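Cytochrome P450 113A1 (Saccharopolyspora erythraea, PDB 2JJO) hydroxylates the macrolactone ring of erythromycin D at C-12, giving erythromycin C, with heme b, NADPH and molecular oxygen. Local coordinates at residues T68-P73 / Q292-K297; P73-E78 / P307-V312; K100-A105 / D210-R215; S112-R117 / A356-L361. The protein carries 1 engineered substitution. All coordinates share one frame; numbering follows the deposited sequence.

In the fold
Contacts 1 and 2 form one cluster, their centres about 7 Å apart: they share P73, and their later segments belong to adjacent strands, 290-295 and 311-315, of the five-stranded sheet. Contacts 3 and 4, with centres about 16 Å apart, lie in the helical part of the P450 fold. Contact 4 is about 32 Å from contact 1, centre to centre, on the opposite side of the chain's centre. Along the chain 100-105 precedes 112-117, then 210-215, all lying between the halves of contact 1; 356-361 comes last. Heme and erythromycin D tie the regions together: contact 1 holds residues that bind both, Q292 the substrate and R293 a heme propionate, while helix 356-374 lies against the porphyrin.

Contact 1: residues T68-P73 / Q292-K297. With EY5 (Erythromycin D), chain C.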
# COMPACT_ATOMS: atom_id res chain seq x y z
N THR A 68 3.75 12.73 -19.83
CA THR A 68 2.49 12.32 -20.46
C THR A 68 1.43 11.87 -19.46
O THR A 68 0.27 12.21 -19.57
CB THR A 68 2.76 11.15 -21.39
OG1 THR A 68 3.76 11.55 -22.31
CG2 THR A 68 1.49 10.71 -22.13
N PHE A 69 1.84 11.06 -18.48
CA PHE A 69 0.90 10.46 -17.53
C PHE A 69 1.12 11.07 -16.16
O PHE A 69 1.92 10.57 -15.35
CB PHE A 69 1.03 8.94 -17.54
CG PHE A 69 0.92 8.34 -18.90
CD1 PHE A 69 2.08 7.99 -19.63
CD2 PHE A 69 -0.34 8.12 -19.47
CE1 PHE A 69 1.96 7.41 -20.91
CE2 PHE A 69 -0.47 7.54 -20.76
CZ PHE A 69 0.69 7.20 -21.48
N SER A 70 0.44 12.19 -15.94
CA SER A 70 0.44 12.90 -14.67
C SER A 70 -0.19 12.07 -13.52
O SER A 70 -1.14 11.30 -13.73
CB SER A 70 -0.30 14.23 -14.83
OG SER A 70 -0.47 14.89 -13.58
N SER A 71 0.35 12.24 -12.32
CA SER A 71 -0.24 11.64 -11.12
C SER A 71 -1.38 12.51 -10.51
O SER A 71 -2.01 12.09 -9.55
CB SER A 71 0.84 11.41 -10.06
OG SER A 71 1.72 10.38 -10.50
N ASP A 72 -1.60 13.70 -11.07
CA ASP A 72 -2.66 14.60 -10.61
C ASP A 72 -4.02 14.25 -11.24
O ASP A 72 -4.20 14.42 -12.44
CB ASP A 72 -2.27 16.03 -10.95
CG ASP A 72 -3.24 17.06 -10.38
OD1 ASP A 72 -3.02 18.26 -10.66
OD2 ASP A 72 -4.20 16.68 -9.69
N PRO A 73 -4.99 13.75 -10.44
CA PRO A 73 -6.28 13.33 -11.03
C PRO A 73 -7.15 14.52 -11.38
O PRO A 73 -8.11 14.38 -12.14
CB PRO A 73 -6.95 12.49 -9.93
CG PRO A 73 -6.31 12.99 -8.64
CD PRO A 73 -4.92 13.47 -8.99
N GLN A 292 -3.86 5.24 -10.55
CA GLN A 292 -4.39 6.08 -11.62
C GLN A 292 -3.39 7.12 -12.04
O GLN A 292 -2.57 7.53 -11.22
CB GLN A 292 -5.75 6.68 -11.28
CG GLN A 292 -6.87 5.67 -11.22
CD GLN A 292 -6.95 5.02 -9.84
OE1 GLN A 292 -7.14 5.71 -8.83
NE2 GLN A 292 -6.77 3.69 -9.78
N ARG A 293 -3.44 7.49 -13.32
CA ARG A 293 -2.72 8.61 -13.90
C ARG A 293 -3.72 9.44 -14.74
O ARG A 293 -4.89 9.03 -14.93
CB ARG A 293 -1.53 8.13 -14.79
CG ARG A 293 -0.39 7.36 -14.04
CD ARG A 293 0.19 8.19 -12.89
NE ARG A 293 1.39 7.65 -12.25
CZ ARG A 293 1.38 7.06 -11.05
NH1 ARG A 293 0.24 6.91 -10.34
NH2 ARG A 293 2.54 6.65 -10.54
N THR A 294 -3.27 10.57 -15.27
CA THR A 294 -4.08 11.35 -16.22
C THR A 294 -3.24 11.81 -17.40
O THR A 294 -2.09 12.23 -17.23
CB THR A 294 -4.77 12.55 -15.57
OG1 THR A 294 -3.79 13.42 -15.00
CG2 THR A 294 -5.79 12.09 -14.48
N THR A 295 -3.78 11.68 -18.62
CA THR A 295 -2.99 12.04 -19.78
C THR A 295 -2.95 13.57 -19.90
O THR A 295 -3.98 14.24 -19.74
CB THR A 295 -3.48 11.39 -21.08
OG1 THR A 295 -4.84 11.77 -21.31
CG2 THR A 295 -3.40 9.83 -21.00
N THR A 296 -1.77 14.10 -20.20
CA THR A 296 -1.61 15.54 -20.37
C THR A 296 -1.69 15.97 -21.84
O THR A 296 -1.72 17.18 -22.14
CB THR A 296 -0.24 16.00 -19.83
OG1 THR A 296 0.78 15.29 -20.53
CG2 THR A 296 -0.10 15.71 -18.31
N LYS A 297 -1.73 15.00 -22.75
CA LYS A 297 -1.72 15.21 -24.19
C LYS A 297 -2.16 13.93 -24.87
O LYS A 297 -2.16 12.85 -24.24
CB LYS A 297 -0.31 15.58 -24.68
CG LYS A 297 0.76 14.51 -24.42
CD LYS A 297 2.14 14.97 -24.94
CE LYS A 297 3.03 13.77 -25.27
NZ LYS A 297 4.34 14.13 -25.97
O1 EY5 C . -2.52 7.12 0.74
C1 EY5 C . -2.37 7.84 -0.27
O2 EY5 C . -1.22 7.68 -1.10
C13 EY5 C . -0.19 6.79 -0.68
C36 EY5 C . 1.16 7.45 -0.96
C37 EY5 C . 1.24 8.83 -0.37
C12 EY5 C . -0.37 5.50 -1.47
C35 EY5 C . -0.76 5.79 -2.92
C11 EY5 C . -1.41 4.58 -0.79
O12 EY5 C . -0.99 4.13 0.52
C10 EY5 C . -1.75 3.34 -1.63
C34 EY5 C . -0.51 2.43 -1.79
C2 EY5 C . -3.28 8.94 -0.77
C30 EY5 C . -3.26 10.07 0.26
C3 EY5 C . -4.68 8.45 -1.14
O3 EY5 C . -5.33 9.54 -1.84
C14 EY5 C . -6.69 9.80 -1.56
O4 EY5 C . -7.42 9.56 -2.76
C18 EY5 C . -7.16 10.43 -3.86
C21 EY5 C . -8.04 9.98 -5.04
C17 EY5 C . -7.52 11.83 -3.42
O6 EY5 C . -7.29 12.75 -4.49
C16 EY5 C . -6.79 12.30 -2.14
C19 EY5 C . -7.41 13.63 -1.68
O5 EY5 C . -5.43 12.59 -2.44
C15 EY5 C . -6.88 11.23 -1.03
C4 EY5 C . -4.65 7.15 -2.00
C31 EY5 C . -4.36 7.44 -3.48
C5 EY5 C . -5.92 6.31 -1.76
C6 EY5 C . -5.80 5.25 -0.65
C32 EY5 C . -7.18 4.76 -0.23
O10 EY5 C . -5.23 5.86 0.54
C7 EY5 C . -4.96 4.09 -1.23
C8 EY5 C . -4.07 3.29 -0.28
C33 EY5 C . -4.90 2.27 0.51
C9 EY5 C . -2.94 2.60 -1.00
O11 EY5 C . -2.94 1.40 -1.04
O7 EY5 C . -6.33 5.60 -2.92
C22 EY5 C . -7.48 6.15 -3.57
O9 EY5 C . -8.65 6.09 -2.75
C26 EY5 C . -9.79 6.67 -3.40
C27 EY5 C . -10.92 6.66 -2.40
C25 EY5 C . -10.14 5.91 -4.68
C24 EY5 C . -8.90 5.81 -5.60
N1 EY5 C . -9.06 5.03 -6.87
C29 EY5 C . -10.04 5.70 -7.73
C28 EY5 C . -9.42 3.61 -6.73
C23 EY5 C . -7.71 5.27 -4.80
O8 EY5 C . -6.54 5.28 -5.63
O HOH W 1 3.00 7.90 -14.80
O HOH W 2 -2.86 9.64 -9.46
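Residues F69-S70 pair antiparallel with T294-T295, F69/T295 being a non-hydrogen-bonded pair and S70/T294 a hydrogen-bonded one, in which T294 N reaches S70 O at 2.7 Å and S70 N reaches T294 O at 2.8 Å. This adds 69-70 as an outermost strand to the five-stranded P450 sheet. At the end of the strand, S70 OG accepts from D72 N at 3.0 Å, an ST turn, and is also bonded to D91. The turn brings the D72 carbonyl over T294, whose OG1 sits between backbone N and carbonyl carbon (chi1 59°) and donates to D72 O at 2.8 Å, with the donor tilted 33° from the D72 carbonyl plane. On the other face of the sheet T295 CG2 meets the F69 ring obliquely at CE2, while T68 CG2 lies over the ring's centre. The R293 guanidinium has S71 OG over one face; in its plane, water 1 accepts from R293 NE at 3.0 Å and donates to F69 O. R293 NH1 bonds Q292 O, and NH2 bonds a heme propionate. Q292 OE1 takes the amino-sugar nitrogen N1 of erythromycin D at 2.8 Å. Adjacent residues of one strand thus serve different ligands: R293 presents positive charge to a propionate, whereas Q292 offers a carbonyl oxygen to an amine that is probably protonated.

Contact 2: residues P73-E78 / P307-V312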
# COMPACT_ATOMS: atom_id res chain seq x y z
N PRO A 73 -4.99 13.75 -10.44
CA PRO A 73 -6.28 13.33 -11.03
C PRO A 73 -7.15 14.52 -11.38
O PRO A 73 -8.11 14.38 -12.14
CB PRO A 73 -6.95 12.49 -9.93
CG PRO A 73 -6.31 12.99 -8.64
CD PRO A 73 -4.92 13.47 -8.99
N THR A 74 -6.81 15.68 -10.84
CA THR A 74 -7.77 16.76 -10.79
C THR A 74 -8.00 17.32 -12.18
O THR A 74 -9.07 17.79 -12.49
CB THR A 74 -7.46 17.84 -9.71
OG1 THR A 74 -6.11 18.26 -9.84
CG2 THR A 74 -7.71 17.31 -8.24
N ARG A 75 -7.00 17.17 -13.05
CA ARG A 75 -7.10 17.49 -14.48
C ARG A 75 -8.39 16.98 -15.15
O ARG A 75 -8.92 17.64 -16.04
CB ARG A 75 -5.87 16.90 -15.21
CG ARG A 75 -5.91 16.95 -16.74
CD ARG A 75 -4.64 16.41 -17.39
NE ARG A 75 -3.49 17.26 -17.10
CZ ARG A 75 -3.01 18.20 -17.92
NH1 ARG A 75 -3.58 18.46 -19.11
NH2 ARG A 75 -1.95 18.90 -17.54
N VAL A 76 -8.88 15.81 -14.73
CA VAL A 76 -10.03 15.18 -15.37
C VAL A 76 -11.26 15.14 -14.47
O VAL A 76 -12.25 14.49 -14.80
CB VAL A 76 -9.72 13.72 -15.81
CG1 VAL A 76 -8.41 13.67 -16.53
CG2 VAL A 76 -9.72 12.79 -14.59
N ILE A 77 -11.19 15.81 -13.32
CA ILE A 77 -12.32 15.89 -12.42
C ILE A 77 -12.93 17.28 -12.55
O ILE A 77 -12.36 18.28 -12.09
CB ILE A 77 -11.94 15.53 -10.94
CG1 ILE A 77 -11.34 14.10 -10.85
CG2 ILE A 77 -13.15 15.70 -10.03
CD1 ILE A 77 -10.67 13.71 -9.50
N GLU A 78 -14.10 17.34 -13.19
CA GLU A 78 -14.79 18.60 -13.48
C GLU A 78 -14.88 19.52 -12.28
O GLU A 78 -15.50 19.17 -11.26
CB GLU A 78 -16.19 18.36 -14.05
CG GLU A 78 -17.07 19.65 -14.18
CD GLU A 78 -16.63 20.60 -15.31
OE1 GLU A 78 -15.99 20.13 -16.30
OE2 GLU A 78 -16.95 21.83 -15.22
N PRO A 307 -6.86 9.76 -25.88
CA PRO A 307 -6.88 11.21 -25.96
C PRO A 307 -6.24 11.93 -24.77
O PRO A 307 -5.99 11.34 -23.71
CB PRO A 307 -8.37 11.56 -26.01
CG PRO A 307 -9.03 10.44 -25.30
CD PRO A 307 -8.21 9.21 -25.62
N ALA A 308 -6.03 13.22 -24.96
CA ALA A 308 -5.69 14.14 -23.86
C ALA A 308 -6.76 14.19 -22.74
O ALA A 308 -7.95 13.99 -22.97
CB ALA A 308 -5.43 15.54 -24.43
N ASP A 309 -6.30 14.47 -21.53
CA ASP A 309 -7.17 14.78 -20.39
C ASP A 309 -8.10 13.63 -20.03
O ASP A 309 -9.27 13.84 -19.76
CB ASP A 309 -7.95 16.10 -20.63
CG ASP A 309 -7.02 17.27 -20.87
OD1 ASP A 309 -6.04 17.41 -20.10
OD2 ASP A 309 -7.19 18.02 -21.87
N VAL A 310 -7.60 12.41 -20.04
CA VAL A 310 -8.43 11.31 -19.49
C VAL A 310 -7.68 10.58 -18.41
O VAL A 310 -6.47 10.71 -18.29
CB VAL A 310 -8.91 10.30 -20.57
CG1 VAL A 310 -9.85 10.99 -21.53
CG2 VAL A 310 -7.73 9.68 -21.34
N MET A 311 -8.41 9.79 -17.63
CA MET A 311 -7.84 8.97 -16.60
C MET A 311 -7.40 7.61 -17.15
O MET A 311 -8.10 7.00 -17.94
CB MET A 311 -8.84 8.80 -15.44
CG MET A 311 -8.23 8.04 -14.23
SD MET A 311 -9.29 8.13 -12.78
CE MET A 311 -8.75 9.63 -11.96
N VAL A 312 -6.22 7.20 -16.73
CA VAL A 312 -5.63 5.92 -17.03
C VAL A 312 -5.46 5.12 -15.72
O VAL A 312 -4.98 5.66 -14.69
CB VAL A 312 -4.25 6.16 -17.68
CG1 VAL A 312 -3.47 4.85 -17.87
CG2 VAL A 312 -4.42 6.95 -18.99
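R75 reaches across to D309, and nearly its whole side chain passes by one carboxylate oxygen. CB starts beside T294 of strand 290-295. CG stands anti to the backbone N and already comes within 3.4 Å of D309 OD1; CD approaches OD1 to 3.2 Å and also packs on the T295 carbonyl. There the chain bends (chi3 -66°), keeping NE and CZ beside D309 OD1, at 3.9 and 3.8 Å, and turning the guanidinium so that NH1 donates to D309 OD1 at 2.9 Å with an N-H...O angle of 165°. The guanidinium and carboxylate planes lie only 10° apart, and OD1 is met nearly along its C-O axis by a single N-H. This is therefore an end-on salt bridge between two solvent-exposed residues. Beside it V76 splits its branches: CG1 rests 3.3 Å from D309 O, while CG2 faces M311 CB. Deeper in, M311 bends at its sulfur to place CE 3.9 Å from P73 CB. Here the loop borders the substrate site: the P73 side chain comes within about 4 Å of erythromycin D (nearest atoms), and M311 touches substrate-binding Q292. The 3-10 segment 74-76 thereby lies against the approach to strand 311-315, which is framed by strands 290-295 and 51-53.

Contact 3: residues K100-A105 / D210-R215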
# COMPACT_ATOMS: atom_id res chain seq x y z
N LYS A 100 12.05 15.43 -1.20
CA LYS A 100 13.34 15.69 -0.52
C LYS A 100 13.15 16.05 0.97
O LYS A 100 13.99 15.71 1.83
CB LYS A 100 14.12 16.79 -1.25
CG LYS A 100 15.42 17.20 -0.55
CD LYS A 100 16.10 18.34 -1.28
CE LYS A 100 17.61 18.33 -0.99
NZ LYS A 100 18.38 19.20 -1.96
N VAL A 101 12.01 16.66 1.29
CA VAL A 101 11.67 17.01 2.68
C VAL A 101 11.76 15.83 3.62
O VAL A 101 12.27 15.98 4.75
CB VAL A 101 10.24 17.62 2.82
CG1 VAL A 101 9.89 17.83 4.30
CG2 VAL A 101 10.12 18.94 2.05
N VAL A 102 11.28 14.66 3.15
CA VAL A 102 11.15 13.47 4.00
C VAL A 102 12.06 12.28 3.62
O VAL A 102 12.12 11.26 4.33
CB VAL A 102 9.66 12.98 4.05
CG1 VAL A 102 8.76 14.03 4.69
CG2 VAL A 102 9.17 12.65 2.65
N SER A 103 12.77 12.40 2.50
CA SER A 103 13.47 11.27 1.95
C SER A 103 14.51 10.70 2.93
O SER A 103 14.70 9.49 3.01
CB SER A 103 14.08 11.60 0.57
OG SER A 103 15.07 12.57 0.68
N SER A 104 15.18 11.56 3.69
CA SER A 104 16.21 11.04 4.59
C SER A 104 15.65 10.25 5.76
O SER A 104 16.35 9.46 6.37
CB SER A 104 17.10 12.15 5.13
OG SER A 104 16.38 12.88 6.08
N ALA A 105 14.37 10.44 6.06
CA ALA A 105 13.70 9.70 7.13
C ALA A 105 13.55 8.24 6.74
O ALA A 105 13.29 7.38 7.60
CB ALA A 105 12.31 10.30 7.42
N ASP A 210 12.07 14.97 17.15
CA ASP A 210 12.86 14.26 16.12
C ASP A 210 11.95 13.82 14.96
O ASP A 210 12.43 13.49 13.85
CB ASP A 210 13.57 13.02 16.71
CG ASP A 210 14.78 13.35 17.60
OD1 ASP A 210 15.39 14.45 17.49
OD2 ASP A 210 15.17 12.47 18.40
N ASP A 211 10.65 13.81 15.19
CA ASP A 211 9.66 13.17 14.33
C ASP A 211 9.42 13.79 12.95
O ASP A 211 9.78 14.95 12.66
CB ASP A 211 8.35 13.19 15.07
CG ASP A 211 7.83 14.61 15.26
OD1 ASP A 211 6.94 15.01 14.50
OD2 ASP A 211 8.37 15.34 16.12
N LEU A 212 8.69 13.04 12.12
CA LEU A 212 8.49 13.41 10.71
C LEU A 212 7.62 14.65 10.54
O LEU A 212 7.83 15.46 9.62
CB LEU A 212 7.91 12.24 9.93
CG LEU A 212 8.21 12.17 8.44
CD1 LEU A 212 9.68 12.53 8.06
CD2 LEU A 212 7.81 10.78 7.90
N ILE A 213 6.65 14.83 11.43
CA ILE A 213 5.80 16.02 11.31
C ILE A 213 6.66 17.26 11.55
O ILE A 213 6.56 18.22 10.79
CB ILE A 213 4.53 15.99 12.19
CG1 ILE A 213 3.58 14.86 11.69
CG2 ILE A 213 3.79 17.37 12.15
CD1 ILE A 213 2.34 14.65 12.56
N SER A 214 7.51 17.20 12.59
CA SER A 214 8.42 18.32 12.94
C SER A 214 9.30 18.64 11.75
O SER A 214 9.47 19.81 11.37
CB SER A 214 9.31 17.99 14.16
OG SER A 214 8.54 17.86 15.36
N ARG A 215 9.84 17.60 11.13
CA ARG A 215 10.71 17.77 9.99
C ARG A 215 9.95 18.44 8.84
O ARG A 215 10.44 19.37 8.19
CB ARG A 215 11.27 16.41 9.60
CG ARG A 215 12.16 16.41 8.40
CD ARG A 215 13.35 15.50 8.68
NE ARG A 215 13.28 14.26 7.91
CZ ARG A 215 13.77 14.14 6.66
NH1 ARG A 215 14.36 15.17 6.06
NH2 ARG A 215 13.67 13.00 6.02
O HOH W 3 15.57 14.43 3.36
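L212 sets one methyl, CD1, against two apolar partners, V102 CG1 at 3.8 Å and A105 CB at 3.5 Å; its side chain crosses that of V102 at about a right angle. R215 covers the larger area. Its CG stands anti to the backbone N, and the chain then kinks at chi2 and chi3 (138° and 108°, both away from staggered values). The exact placement of R215 is doubtful, because NH2 stands only 2.7 Å from A105 N, another donor. As modelled, the guanidinium has V101 O over one face and S104 OG over the other, and water 3 lies at its edge, accepting from R215 NH1 at 3.0 Å and from S104 N at 2.9 Å and donating to K100 O. The contact joins the C-terminal part of helix 94-103, the C helix of P450 nomenclature, to the first turn of helix 212-218. That turn is fixed by D211 at the N-cap: S214 N meets OD1 from above the carboxylate plane at 3.0 Å (158°), while the S214 hydroxyl reaches OD2 on its syn side, tilted out of that plane. Further out, R204 of helix 180-206 makes a salt bridge with D211 OD1. F106 packs on L212, and V102 touches F234 of the long helix 228-259 as well as L354, beside the heme ligand C353.

Contact 4: residues S112-R117 / A356-L361; sequences SDLEPR and APLARL. With HEM (protoporphyrin IX containing Fe), chain B.
L114 and L358 meet through single methyl groups, CD1 to CD1 at 3.9 Å, with their side chains set obliquely to each other. One turn further along the same helix L361 points toward E115 and crosses its side chain at about a right angle. Both helix leucines have CG anti to the backbone N, but their forks are used differently. L358 CD1 turns outward to L114, whereas its CD2 faces the porphyrin, 4.1 Å from heme methyl CMC. Both branches of L361 reach E115, with I111 and I118 as further neighbours: CD2 lies 3.9 Å from E115 N, and CD1 sits 4.0 Å from both E115 CB and OE1. L361 CD1 thus touches the extended E115 chain (chi1 173°) at both ends; the carboxylate forms salt bridges with R364 through OE1 and with R119 through OE2. A type I turn from S112 to E115, closed by E115 N on S112 O at 3.2 Å, leads into helix 115-127 and presents L114 and E115 to the same partner helix. That partner, 356-374, follows the heme ligand C353 and corresponds to the L helix of P450s. Its A359 CB packs 3.6 Å from vinyl carbon CAB, while water 4 lies 2.6 Å from the iron on the other face of the porphyrin, the one turned to erythromycin D. Between the two segments the contact is chiefly van der Waals, so shape rather than directed polar bonds sets the fit; the E115 charge beside L361 is probably offset by R119 and R364.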
# COMPACT_ATOMS: atom_id res chain seq x y z
N SER A 112 16.80 0.88 9.43
CA SER A 112 17.27 -0.34 10.09
C SER A 112 17.35 -0.15 11.60
O SER A 112 17.26 -1.13 12.36
CB SER A 112 18.59 -0.87 9.51
OG SER A 112 19.64 0.00 9.87
N ASP A 113 17.45 1.10 12.04
CA ASP A 113 17.52 1.39 13.46
C ASP A 113 16.21 1.07 14.15
O ASP A 113 16.16 0.94 15.38
CB ASP A 113 17.88 2.85 13.71
CG ASP A 113 19.35 3.14 13.43
OD1 ASP A 113 20.16 2.20 13.29
OD2 ASP A 113 19.68 4.33 13.38
N LEU A 114 15.14 0.95 13.35
CA LEU A 114 13.79 0.69 13.88
C LEU A 114 13.51 -0.80 14.14
O LEU A 114 12.51 -1.14 14.76
CB LEU A 114 12.70 1.34 12.98
CG LEU A 114 12.54 2.89 12.82
CD1 LEU A 114 11.48 3.21 11.70
CD2 LEU A 114 12.16 3.62 14.12
N GLU A 115 14.41 -1.69 13.71
CA GLU A 115 14.20 -3.12 13.90
C GLU A 115 13.95 -3.54 15.36
O GLU A 115 13.03 -4.31 15.60
CB GLU A 115 15.33 -3.96 13.26
CG GLU A 115 15.23 -5.47 13.59
CD GLU A 115 16.20 -6.30 12.77
OE1 GLU A 115 16.88 -5.75 11.87
OE2 GLU A 115 16.30 -7.50 13.02
N PRO A 116 14.76 -3.06 16.33
CA PRO A 116 14.49 -3.49 17.70
C PRO A 116 13.10 -3.08 18.17
O PRO A 116 12.39 -3.89 18.75
CB PRO A 116 15.61 -2.79 18.52
CG PRO A 116 16.73 -2.62 17.51
CD PRO A 116 15.95 -2.19 16.27
N ARG A 117 12.70 -1.84 17.89
CA ARG A 117 11.38 -1.36 18.30
C ARG A 117 10.27 -2.20 17.64
O ARG A 117 9.34 -2.67 18.29
CB ARG A 117 11.22 0.13 17.95
CG ARG A 117 9.81 0.66 18.23
CD ARG A 117 9.41 0.46 19.68
NE ARG A 117 8.09 1.02 19.94
CZ ARG A 117 7.32 0.65 20.96
NH1 ARG A 117 7.73 -0.27 21.84
NH2 ARG A 117 6.12 1.19 21.10
N ALA A 356 9.19 1.74 1.25
CA ALA A 356 9.51 0.36 0.90
C ALA A 356 10.45 -0.38 1.86
O ALA A 356 10.16 -1.51 2.27
CB ALA A 356 10.02 0.24 -0.59
N PRO A 357 11.60 0.24 2.23
CA PRO A 357 12.40 -0.49 3.22
C PRO A 357 11.67 -0.73 4.55
O PRO A 357 11.87 -1.76 5.15
CB PRO A 357 13.65 0.42 3.42
CG PRO A 357 13.29 1.73 2.83
CD PRO A 357 12.24 1.49 1.77
N LEU A 358 10.86 0.23 5.01
CA LEU A 358 10.10 0.11 6.25
C LEU A 358 9.03 -1.00 6.17
O LEU A 358 8.93 -1.86 7.05
CB LEU A 358 9.49 1.48 6.63
CG LEU A 358 8.67 1.47 7.93
CD1 LEU A 358 9.54 1.02 9.13
CD2 LEU A 358 8.02 2.82 8.18
N ALA A 359 8.25 -1.02 5.08
CA ALA A 359 7.30 -2.12 4.83
C ALA A 359 8.01 -3.46 4.79
O ALA A 359 7.51 -4.46 5.35
CB ALA A 359 6.55 -1.88 3.53
N ARG A 360 9.17 -3.52 4.13
CA ARG A 360 9.88 -4.81 4.02
C ARG A 360 10.38 -5.24 5.38
O ARG A 360 10.35 -6.42 5.71
CB ARG A 360 11.05 -4.75 3.04
CG ARG A 360 10.61 -4.60 1.59
CD ARG A 360 11.79 -4.25 0.67
NE ARG A 360 11.43 -4.51 -0.74
CZ ARG A 360 11.73 -3.73 -1.77
NH1 ARG A 360 12.45 -2.62 -1.61
NH2 ARG A 360 11.33 -4.10 -3.00
N LEU A 361 10.89 -4.29 6.16
CA LEU A 361 11.38 -4.64 7.50
C LEU A 361 10.23 -5.09 8.44
O LEU A 361 10.37 -6.10 9.14
CB LEU A 361 12.16 -3.45 8.11
CG LEU A 361 12.65 -3.61 9.57
CD1 LEU A 361 13.66 -4.81 9.72
CD2 LEU A 361 13.29 -2.28 10.02
CHA HEM B . 3.93 5.42 -2.55
CHB HEM B . 2.76 0.76 -2.04
CHC HEM B . 4.18 0.98 2.61
CHD HEM B . 5.02 5.73 2.18
C1A HEM B . 3.54 4.13 -2.80
C2A HEM B . 3.20 3.64 -4.12
C3A HEM B . 2.87 2.36 -3.99
C4A HEM B . 3.01 2.00 -2.58
CMA HEM B . 2.42 1.37 -5.11
CAA HEM B . 3.24 4.49 -5.43
CBA HEM B . 1.87 5.13 -5.78
CGA HEM B . 1.85 5.76 -7.17
O1A HEM B . 2.81 5.50 -7.98
O2A HEM B . 0.84 6.50 -7.50
C1B HEM B . 3.07 0.40 -0.72
C2B HEM B . 2.92 -0.91 -0.18
C3B HEM B . 3.31 -0.88 1.11
C4B HEM B . 3.74 0.50 1.41
CMB HEM B . 2.38 -2.13 -0.98
CAB HEM B . 3.30 -2.06 2.11
CBB HEM B . 3.56 -3.33 1.72
C1C HEM B . 4.52 2.29 2.90
C2C HEM B . 4.93 2.77 4.22
C3C HEM B . 5.19 4.09 4.09
C4C HEM B . 4.89 4.48 2.72
CMC HEM B . 5.10 1.87 5.47
CAC HEM B . 5.65 5.05 5.20
CBC HEM B . 4.97 6.19 5.41
C1D HEM B . 4.79 6.10 0.88
C2D HEM B . 4.87 7.45 0.37
C3D HEM B . 4.55 7.33 -1.10
C4D HEM B . 4.28 5.94 -1.32
CMD HEM B . 5.24 8.75 1.15
CAD HEM B . 4.45 8.44 -2.15
CBD HEM B . 5.81 8.51 -2.81
CGD HEM B . 5.82 9.59 -3.86
O1D HEM B . 4.75 9.90 -4.44
O2D HEM B . 6.92 10.16 -4.13
NA HEM B . 3.42 3.13 -1.89
NB HEM B . 3.55 1.25 0.28
NC HEM B . 4.49 3.36 2.02
ND HEM B . 4.43 5.24 -0.14
FE HEM B . 4.16 3.21 -0.00
O HOH W 4 1.71 3.07 0.87